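Local structure of hypothetical conserved protein (Geobacillus kaustophilus, 2R5X) at residues R44-V57 with H96-L109. The protein is of unknown function, a YugN-like family protein in which an antiparallel beta sheet is packed against a long C-terminal helix. The protein carries 1 engineered substitution. Residues are numbered along the deposited sequence; the frame is centred on the assembly and turned at random.
Sequences RKYVVKEGTYYLRV and HFPSSLVSQCQNVL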
ATOM      1  N   ARG A  44       3.360  -5.389  -1.312  1.00 26.79           N
ATOM      2  CA  ARG A  44       3.664  -6.605  -0.566  1.00 26.30           C
ATOM      3  C   ARG A  44       3.273  -7.789  -1.424  1.00 25.50           C
ATOM      4  O   ARG A  44       2.109  -7.933  -1.814  1.00 26.26           O
ATOM      5  CB  ARG A  44       2.946  -6.654   0.779  1.00 24.59           C
ATOM      6  CG  ARG A  44       3.371  -7.851   1.607  1.00 35.78           C
ATOM      7  CD  ARG A  44       2.664  -7.902   2.929  1.00 29.29           C
ATOM      8  NE  ARG A  44       2.813  -9.220   3.537  1.00 38.78           N
ATOM      9  CZ  ARG A  44       2.765  -9.457   4.842  1.00 36.18           C
ATOM     10  NH1 ARG A  44       2.580  -8.465   5.697  1.00 28.14           N
ATOM     11  NH2 ARG A  44       2.907 -10.695   5.293  1.00 47.80           N
ATOM     12  N   LYS A  45       4.259  -8.623  -1.724  1.00 23.95           N
ATOM     13  CA  LYS A  45       4.094  -9.711  -2.678  1.00 30.75           C
ATOM     14  C   LYS A  45       3.696 -11.007  -1.999  1.00 33.19           C
ATOM     15  O   LYS A  45       4.228 -11.370  -0.946  1.00 28.61           O
ATOM     16  CB  LYS A  45       5.383  -9.922  -3.476  1.00 28.39           C
ATOM     17  CG  LYS A  45       5.743  -8.774  -4.400  1.00 36.01           C
ATOM     18  CD  LYS A  45       7.215  -8.843  -4.800  1.00 38.30           C
ATOM     19  CE  LYS A  45       7.562  -7.832  -5.889  1.00 68.63           C
ATOM     20  NZ  LYS A  45       7.365  -6.403  -5.484  1.00 65.22           N
ATOM     21  N   TYR A  46       2.751 -11.696  -2.626  1.00 25.87           N
ATOM     22  CA  TYR A  46       2.331 -13.016  -2.219  1.00 26.76           C
ATOM     23  C   TYR A  46       2.558 -13.897  -3.430  1.00 33.11           C
ATOM     24  O   TYR A  46       1.736 -13.918  -4.349  1.00 29.82           O
ATOM     25  CB  TYR A  46       0.846 -13.023  -1.842  1.00 23.76           C
ATOM     26  CG  TYR A  46       0.504 -12.218  -0.603  1.00 30.42           C
ATOM     27  CD1 TYR A  46       0.401 -12.833   0.649  1.00 35.70           C
ATOM     28  CD2 TYR A  46       0.271 -10.845  -0.685  1.00 30.08           C
ATOM     29  CE1 TYR A  46       0.088 -12.093   1.787  1.00 28.27           C
ATOM     30  CE2 TYR A  46      -0.034 -10.096   0.442  1.00 24.45           C
ATOM     31  CZ  TYR A  46      -0.132 -10.725   1.672  1.00 25.02           C
ATOM     32  OH  TYR A  46      -0.442  -9.972   2.779  1.00 32.51           O
ATOM     33  N   VAL A  47       3.688 -14.597  -3.449  1.00 27.86           N
ATOM     34  CA  VAL A  47       3.982 -15.499  -4.561  1.00 38.73           C
ATOM     35  C   VAL A  47       3.294 -16.844  -4.365  1.00 39.21           C
ATOM     36  O   VAL A  47       3.225 -17.373  -3.251  1.00 37.92           O
ATOM     37  CB  VAL A  47       5.509 -15.651  -4.854  1.00 39.31           C
ATOM     38  CG1 VAL A  47       6.118 -14.298  -5.191  1.00 45.02           C
ATOM     39  CG2 VAL A  47       6.258 -16.313  -3.691  1.00 53.39           C
ATOM     40  N   VAL A  48       2.752 -17.371  -5.456  1.00 37.21           N
ATOM     41  CA  VAL A  48       2.006 -18.624  -5.441  1.00 39.12           C
ATOM     42  C   VAL A  48       2.408 -19.413  -6.678  1.00 37.65           C
ATOM     43  O   VAL A  48       3.230 -18.943  -7.463  1.00 32.96           O
ATOM     44  CB  VAL A  48       0.471 -18.387  -5.454  1.00 37.90           C
ATOM     45  CG1 VAL A  48      -0.025 -17.864  -4.107  1.00 47.17           C
ATOM     46  CG2 VAL A  48       0.081 -17.445  -6.586  1.00 40.17           C
ATOM     47  N   LYS A  49       1.824 -20.600  -6.847  1.00 34.86           N
ATOM     48  CA  LYS A  49       2.102 -21.460  -8.000  1.00 40.18           C
ATOM     49  C   LYS A  49       1.922 -20.750  -9.345  1.00 37.27           C
ATOM     50  O   LYS A  49       2.782 -20.852 -10.226  1.00 40.44           O
ATOM     51  CB  LYS A  49       1.275 -22.765  -7.920  1.00 41.78           C
ATOM     52  CG  LYS A  49       0.635 -23.220  -9.233  1.00 48.66           C
ATOM     53  CD  LYS A  49       0.669 -24.708  -9.422  1.00 51.56           C
ATOM     54  CE  LYS A  49       0.458 -25.050 -10.889  1.00 63.31           C
ATOM     55  NZ  LYS A  49       1.321 -26.182 -11.351  1.00 47.58           N
ATOM     56  N   GLU A  50       0.826 -20.005  -9.474  1.00 34.24           N
ATOM     57  CA  GLU A  50       0.434 -19.406 -10.746  1.00 40.77           C
ATOM     58  C   GLU A  50       1.133 -18.079 -11.012  1.00 49.04           C
ATOM     59  O   GLU A  50       1.127 -17.592 -12.143  1.00 47.65           O
ATOM     60  CB  GLU A  50      -1.093 -19.246 -10.856  1.00 44.82           C
ATOM     61  CG  GLU A  50      -1.820 -18.854  -9.573  1.00 45.04           C
ATOM     62  CD  GLU A  50      -2.206 -20.060  -8.722  1.00 79.20           C
ATOM     63  OE1 GLU A  50      -1.708 -20.168  -7.582  1.00 65.29           O
ATOM     64  OE2 GLU A  50      -2.990 -20.910  -9.199  1.00102.78           O
ATOM     65  N   GLY A  51       1.745 -17.504  -9.977  1.00 43.72           N
ATOM     66  CA  GLY A  51       2.503 -16.270 -10.146  1.00 44.14           C
ATOM     67  C   GLY A  51       2.631 -15.433  -8.895  1.00 38.14           C
ATOM     68  O   GLY A  51       3.011 -15.939  -7.846  1.00 36.77           O
ATOM     69  N   THR A  52       2.320 -14.148  -9.020  1.00 29.09           N
ATOM     70  CA  THR A  52       2.487 -13.194  -7.931  1.00 34.32           C
ATOM     71  C   THR A  52       1.236 -12.351  -7.777  1.00 27.16           C
ATOM     72  O   THR A  52       0.761 -11.739  -8.736  1.00 31.88           O
ATOM     73  CB  THR A  52       3.699 -12.255  -8.173  1.00 34.85           C
ATOM     74  OG1 THR A  52       4.901 -13.027  -8.226  1.00 37.46           O
ATOM     75  CG2 THR A  52       3.836 -11.219  -7.065  1.00 28.47           C
ATOM     76  N   TYR A  53       0.691 -12.356  -6.568  1.00 31.50           N
ATOM     77  CA  TYR A  53      -0.275 -11.357  -6.160  1.00 21.20           C
ATOM     78  C   TYR A  53       0.477 -10.299  -5.395  1.00 32.36           C
ATOM     79  O   TYR A  53       1.425 -10.607  -4.661  1.00 33.81           O
ATOM     80  CB  TYR A  53      -1.348 -11.973  -5.268  1.00 27.54           C
ATOM     81  CG  TYR A  53      -2.263 -12.924  -5.992  1.00 25.82           C
ATOM     82  CD1 TYR A  53      -3.403 -12.458  -6.653  1.00 25.26           C
ATOM     83  CD2 TYR A  53      -1.994 -14.292  -6.018  1.00 36.78           C
ATOM     84  CE1 TYR A  53      -4.250 -13.335  -7.318  1.00 30.07           C
ATOM     85  CE2 TYR A  53      -2.834 -15.177  -6.678  1.00 33.59           C
ATOM     86  CZ  TYR A  53      -3.956 -14.694  -7.330  1.00 33.56           C
ATOM     87  OH  TYR A  53      -4.786 -15.579  -7.985  1.00 37.42           O
ATOM     88  N   TYR A  54       0.067  -9.048  -5.565  1.00 23.44           N
ATOM     89  CA  TYR A  54       0.704  -7.964  -4.835  1.00 25.75           C
ATOM     90  C   TYR A  54      -0.313  -6.990  -4.245  1.00 25.17           C
ATOM     91  O   TYR A  54      -1.212  -6.512  -4.933  1.00 30.83           O
ATOM     92  CB  TYR A  54       1.781  -7.252  -5.677  1.00 26.93           C
ATOM     93  CG  TYR A  54       1.319  -6.730  -7.025  1.00 21.15           C
ATOM     94  CD1 TYR A  54       0.872  -5.413  -7.169  1.00 35.24           C
ATOM     95  CD2 TYR A  54       1.354  -7.543  -8.161  1.00 25.61           C
ATOM     96  CE1 TYR A  54       0.457  -4.927  -8.405  1.00 27.73           C
ATOM     97  CE2 TYR A  54       0.935  -7.067  -9.405  1.00 30.46           C
ATOM     98  CZ  TYR A  54       0.497  -5.758  -9.518  1.00 29.58           C
ATOM     99  OH  TYR A  54       0.089  -5.284 -10.741  1.00 37.81           O
ATOM    100  N   LEU A  55      -0.171  -6.732  -2.951  1.00 26.17           N
ATOM    101  CA  LEU A  55      -1.003  -5.758  -2.263  1.00 25.77           C
ATOM    102  C   LEU A  55      -0.343  -4.397  -2.425  1.00 26.05           C
ATOM    103  O   LEU A  55       0.757  -4.178  -1.932  1.00 20.59           O
ATOM    104  CB  LEU A  55      -1.144  -6.128  -0.779  1.00 23.02           C
ATOM    105  CG  LEU A  55      -1.922  -5.202   0.164  1.00 28.32           C
ATOM    106  CD1 LEU A  55      -3.340  -4.926  -0.345  1.00 26.58           C
ATOM    107  CD2 LEU A  55      -1.952  -5.791   1.565  1.00 22.34           C
ATOM    108  N   ARG A  56      -1.023  -3.484  -3.110  1.00 24.58           N
ATOM    109  CA  ARG A  56      -0.431  -2.196  -3.449  1.00 26.23           C
ATOM    110  C   ARG A  56      -1.064  -1.051  -2.676  1.00 25.60           C
ATOM    111  O   ARG A  56      -2.272  -0.830  -2.763  1.00 27.79           O
ATOM    112  CB  ARG A  56      -0.540  -1.946  -4.959  1.00 26.72           C
ATOM    113  CG  ARG A  56      -0.053  -0.572  -5.415  1.00 29.22           C
ATOM    114  CD  ARG A  56       0.313  -0.563  -6.903  1.00 21.95           C
ATOM    115  NE  ARG A  56       1.524  -1.340  -7.181  1.00 31.62           N
ATOM    116  CZ  ARG A  56       2.225  -1.278  -8.310  1.00 38.61           C
ATOM    117  NH1 ARG A  56       1.856  -0.466  -9.292  1.00 37.21           N
ATOM    118  NH2 ARG A  56       3.307  -2.024  -8.458  1.00 31.08           N
ATOM    119  N   VAL A  57      -0.233  -0.330  -1.925  1.00 25.69           N
ATOM    120  CA  VAL A  57      -0.650   0.888  -1.220  1.00 19.67           C
ATOM    121  C   VAL A  57       0.062   2.074  -1.870  1.00 24.63           C
ATOM    122  O   VAL A  57       1.270   2.045  -2.083  1.00 23.99           O
ATOM    123  CB  VAL A  57      -0.354   0.811   0.296  1.00 26.11           C
ATOM    124  CG1 VAL A  57      -0.706   2.119   1.011  1.00 24.86           C
ATOM    125  CG2 VAL A  57      -1.125  -0.351   0.921  1.00 22.61           C
ATOM    126  N   HIS A  96     -10.198 -14.239 -11.277  1.00 58.42           N
ATOM    127  CA  HIS A  96     -10.648 -14.830 -10.050  1.00 56.29           C
ATOM    128  C   HIS A  96      -9.621 -14.593  -8.989  1.00 54.28           C
ATOM    129  O   HIS A  96      -8.493 -14.971  -9.108  1.00 64.51           O
ATOM    130  CB  HIS A  96     -10.834 -16.313 -10.240  1.00 59.90           C
ATOM    131  CG  HIS A  96     -12.075 -16.672 -10.990  1.00 81.34           C
ATOM    132  ND1 HIS A  96     -13.105 -17.383 -10.426  1.00 76.07           N
ATOM    133  CD2 HIS A  96     -12.443 -16.432 -12.269  1.00 86.19           C
ATOM    134  CE1 HIS A  96     -14.061 -17.555 -11.313  1.00 71.51           C
ATOM    135  NE2 HIS A  96     -13.691 -16.977 -12.436  1.00 98.74           N
ATOM    136  N   PHE A  97     -10.025 -13.951  -7.938  1.00 40.84           N
ATOM    137  CA  PHE A  97      -9.155 -13.715  -6.793  1.00 24.34           C
ATOM    138  C   PHE A  97      -9.487 -14.684  -5.665  1.00 33.67           C
ATOM    139  O   PHE A  97     -10.652 -14.838  -5.313  1.00 27.51           O
ATOM    140  CB  PHE A  97      -9.254 -12.260  -6.315  1.00 32.47           C
ATOM    141  CG  PHE A  97      -8.596 -11.268  -7.244  1.00 33.34           C
ATOM    142  CD1 PHE A  97      -7.228 -11.016  -7.160  1.00 40.13           C
ATOM    143  CD2 PHE A  97      -9.343 -10.589  -8.203  1.00 34.91           C
ATOM    144  CE1 PHE A  97      -6.613 -10.099  -8.017  1.00 42.61           C
ATOM    145  CE2 PHE A  97      -8.737  -9.669  -9.067  1.00 32.72           C
ATOM    146  CZ  PHE A  97      -7.371  -9.427  -8.972  1.00 35.08           C
ATOM    147  N   PRO A  98      -8.465 -15.358  -5.113  1.00 28.94           N
ATOM    148  CA  PRO A  98      -8.635 -16.305  -4.015  1.00 30.52           C
ATOM    149  C   PRO A  98      -9.068 -15.620  -2.731  1.00 33.06           C
ATOM    150  O   PRO A  98      -8.457 -14.638  -2.323  1.00 24.20           O
ATOM    151  CB  PRO A  98      -7.234 -16.909  -3.843  1.00 40.61           C
ATOM    152  CG  PRO A  98      -6.300 -15.968  -4.498  1.00 37.76           C
ATOM    153  CD  PRO A  98      -7.063 -15.258  -5.558  1.00 38.67           C
ATOM    154  N   SER A  99     -10.114 -16.148  -2.100  1.00 35.12           N
ATOM    155  CA  SER A  99     -10.697 -15.535  -0.901  1.00 36.05           C
ATOM    156  C   SER A  99      -9.728 -15.452   0.283  1.00 33.69           C
ATOM    157  O   SER A  99      -9.760 -14.480   1.038  1.00 40.76           O
ATOM    158  CB  SER A  99     -11.976 -16.269  -0.489  1.00 35.51           C
ATOM    159  OG  SER A  99     -11.719 -17.654  -0.341  1.00 37.84           O
ATOM    160  N   SER A 100      -8.870 -16.462   0.425  1.00 30.97           N
ATOM    161  CA  SER A 100      -7.864 -16.495   1.493  1.00 38.94           C
ATOM    162  C   SER A 100      -6.862 -15.351   1.375  1.00 33.44           C
ATOM    163  O   SER A 100      -6.482 -14.743   2.375  1.00 33.02           O
ATOM    164  CB  SER A 100      -7.111 -17.829   1.485  1.00 40.16           C
ATOM    165  OG  SER A 100      -6.459 -18.035   0.243  1.00 52.89           O
ATOM    166  N   LEU A 101      -6.438 -15.067   0.151  1.00 26.25           N
ATOM    167  CA  LEU A 101      -5.473 -13.996  -0.091  1.00 36.61           C
ATOM    168  C   LEU A 101      -6.108 -12.619   0.112  1.00 28.84           C
ATOM    169  O   LEU A 101      -5.463 -11.705   0.625  1.00 38.35           O
ATOM    170  CB  LEU A 101      -4.874 -14.119  -1.489  1.00 29.34           C
ATOM    171  CG  LEU A 101      -3.358 -14.054  -1.513  1.00 52.64           C
ATOM    172  CD1 LEU A 101      -2.824 -15.007  -2.562  1.00 74.69           C
ATOM    173  CD2 LEU A 101      -2.900 -12.629  -1.756  1.00 80.56           C
ATOM    174  N   VAL A 102      -7.378 -12.499  -0.268  1.00 28.17           N
ATOM    175  CA  VAL A 102      -8.195 -11.310   0.006  1.00 28.91           C
ATOM    176  C   VAL A 102      -8.292 -11.007   1.494  1.00 30.97           C
ATOM    177  O   VAL A 102      -8.142  -9.851   1.913  1.00 38.16           O
ATOM    178  CB  VAL A 102      -9.611 -11.464  -0.602  1.00 31.74           C
ATOM    179  CG1 VAL A 102     -10.556 -10.342  -0.146  1.00 30.20           C
ATOM    180  CG2 VAL A 102      -9.518 -11.506  -2.105  1.00 36.63           C
ATOM    181  N   SER A 103      -8.519 -12.054   2.287  1.00 28.52           N
ATOM    182  CA  SER A 103      -8.605 -11.927   3.739  1.00 27.02           C
ATOM    183  C   SER A 103      -7.278 -11.502   4.362  1.00 25.19           C
ATOM    184  O   SER A 103      -7.264 -10.646   5.244  1.00 30.24           O
ATOM    185  CB  SER A 103      -9.111 -13.229   4.369  1.00 35.91           C
ATOM    186  OG  SER A 103     -10.409 -13.536   3.889  1.00 46.01           O
ATOM    187  N   GLN A 104      -6.176 -12.084   3.889  1.00 31.07           N
ATOM    188  CA  GLN A 104      -4.829 -11.716   4.334  1.00 29.93           C
ATOM    189  C   GLN A 104      -4.499 -10.250   4.041  1.00 32.01           C
ATOM    190  O   GLN A 104      -3.924  -9.555   4.887  1.00 22.98           O
ATOM    191  CB  GLN A 104      -3.779 -12.634   3.691  1.00 32.49           C
ATOM    192  CG  GLN A 104      -3.725 -14.028   4.303  1.00 33.15           C
ATOM    193  CD  GLN A 104      -2.946 -15.024   3.470  1.00 44.50           C
ATOM    194  OE1 GLN A 104      -1.773 -14.811   3.158  1.00 63.71           O
ATOM    195  NE2 GLN A 104      -3.591 -16.134   3.123  1.00 46.43           N
ATOM    196  N   CYS A 105      -4.870  -9.787   2.849  1.00 26.30           N
ATOM    197  CA  CYS A 105      -4.646  -8.391   2.463  1.00 28.48           C
ATOM    198  C   CYS A 105      -5.498  -7.444   3.295  1.00 24.88           C
ATOM    199  O   CYS A 105      -5.040  -6.379   3.688  1.00 23.68           O
ATOM    200  CB  CYS A 105      -4.926  -8.179   0.977  1.00 27.46           C
ATOM    201  SG  CYS A 105      -3.746  -8.968  -0.123  1.00 33.35           S
ATOM    202  N   GLN A 106      -6.731  -7.843   3.572  1.00 27.76           N
ATOM    203  CA  GLN A 106      -7.593  -7.093   4.490  1.00 34.33           C
ATOM    204  C   GLN A 106      -6.968  -6.936   5.872  1.00 26.15           C
ATOM    205  O   GLN A 106      -7.061  -5.866   6.470  1.00 33.21           O
ATOM    206  CB  GLN A 106      -8.967  -7.754   4.600  1.00 32.76           C
ATOM    207  CG  GLN A 106      -9.918  -7.372   3.476  1.00 42.11           C
ATOM    208  CD  GLN A 106     -11.139  -8.273   3.391  1.00 44.12           C
ATOM    209  OE1 GLN A 106     -11.328  -9.171   4.213  1.00 68.58           O
ATOM    210  NE2 GLN A 106     -11.976  -8.035   2.384  1.00 49.35           N
ATOM    211  N   ASN A 107      -6.321  -7.999   6.359  1.00 30.08           N
ATOM    212  CA  ASN A 107      -5.653  -8.002   7.662  1.00 29.16           C
ATOM    213  C   ASN A 107      -4.454  -7.069   7.708  1.00 33.54           C
ATOM    214  O   ASN A 107      -4.243  -6.363   8.697  1.00 32.22           O
ATOM    215  CB  ASN A 107      -5.197  -9.422   8.045  1.00 36.91           C
ATOM    216  CG  ASN A 107      -6.353 -10.418   8.119  1.00 58.93           C
ATOM    217  OD1 ASN A 107      -7.525 -10.035   8.164  1.00 55.83           O
ATOM    218  ND2 ASN A 107      -6.024 -11.705   8.118  1.00 48.31           N
ATOM    219  N   VAL A 108      -3.665  -7.084   6.637  1.00 27.90           N
ATOM    220  CA  VAL A 108      -2.471  -6.253   6.543  1.00 22.34           C
ATOM    221  C   VAL A 108      -2.872  -4.774   6.497  1.00 27.80           C
ATOM    222  O   VAL A 108      -2.264  -3.938   7.162  1.00 23.32           O
ATOM    223  CB  VAL A 108      -1.588  -6.664   5.336  1.00 30.61           C
ATOM    224  CG1 VAL A 108      -0.446  -5.687   5.131  1.00 19.78           C
ATOM    225  CG2 VAL A 108      -1.033  -8.071   5.549  1.00 20.50           C
ATOM    226  N   LEU A 109      -3.925  -4.463   5.748  1.00 23.73           N
ATOM    227  CA  LEU A 109      -4.423  -3.086   5.660  1.00 23.41           C
ATOM    228  C   LEU A 109      -4.968  -2.557   6.998  1.00 23.81           C
ATOM    229  O   LEU A 109      -4.794  -1.379   7.328  1.00 26.39           O
ATOM    230  CB  LEU A 109      -5.464  -2.968   4.539  1.00 17.36           C
ATOM    231  CG  LEU A 109      -4.871  -3.178   3.131  1.00 21.87           C
ATOM    232  CD1 LEU A 109      -5.950  -3.416   2.089  1.00 17.69           C
ATOM    233  CD2 LEU A 109      -3.952  -2.016   2.730  1.00 28.37           C
TER
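Leu101 is wedged between two tyrosines, each methyl taking one ring: CD2 sits over the face of Tyr46 in a CH-pi contact, 4.0 Å from the ring centroid, while CD1 lies 3.6 Å from Tyr53 CD2. Tyr46 and Tyr53 are a hydrogen-bonded antiparallel pair on a beta hairpin, and their rings point apart. The hairpin packs on the first turns of helix 99-117; the axis of strand 51-57 makes 27° with that of helix segment 99-109. A branched leucine can serve both rings at once, although its chi1 of -130° is away from the staggered values.

With its CG anti to the carbonyl carbon, Tyr53 is long enough to span from the strand to the N-cap residue Pro98, whose CD lies 3.3 Å from Tyr53 OH, and its CE1 meets Phe97 CD1. Proline suits the N-cap, where no backbone N-H is needed for a helix bond. At Tyr53, replacing the ring by an alanine's methyl is likely to take the aromatic contact from Pro98 and Phe97 and open a gap beside Leu101 CD1.

Tyr46 runs the other way, along the helix. Cys105 SG approaches its ring obliquely, a sulfur-aromatic contact 4.7 Å from the centroid; the small cysteine is consistent with the close approach of Leu55 CD2 to the helix backbone. Gln104 meets the same ring with its amide oxygen, the two planes 69° apart, while its NE2 makes a weak hydrogen bond to Ser100 O.

Farther on, apolar Leu55 fits among Cys105, Val108 and Leu109, and Phe5 also touches Leu55, Cys105 and Leu109, extending the core. The long, extended Arg44 brings NH1 of its guanidinium to Val108, whose CG2 lies over one face of the group and 3.4 Å from Tyr46 OH.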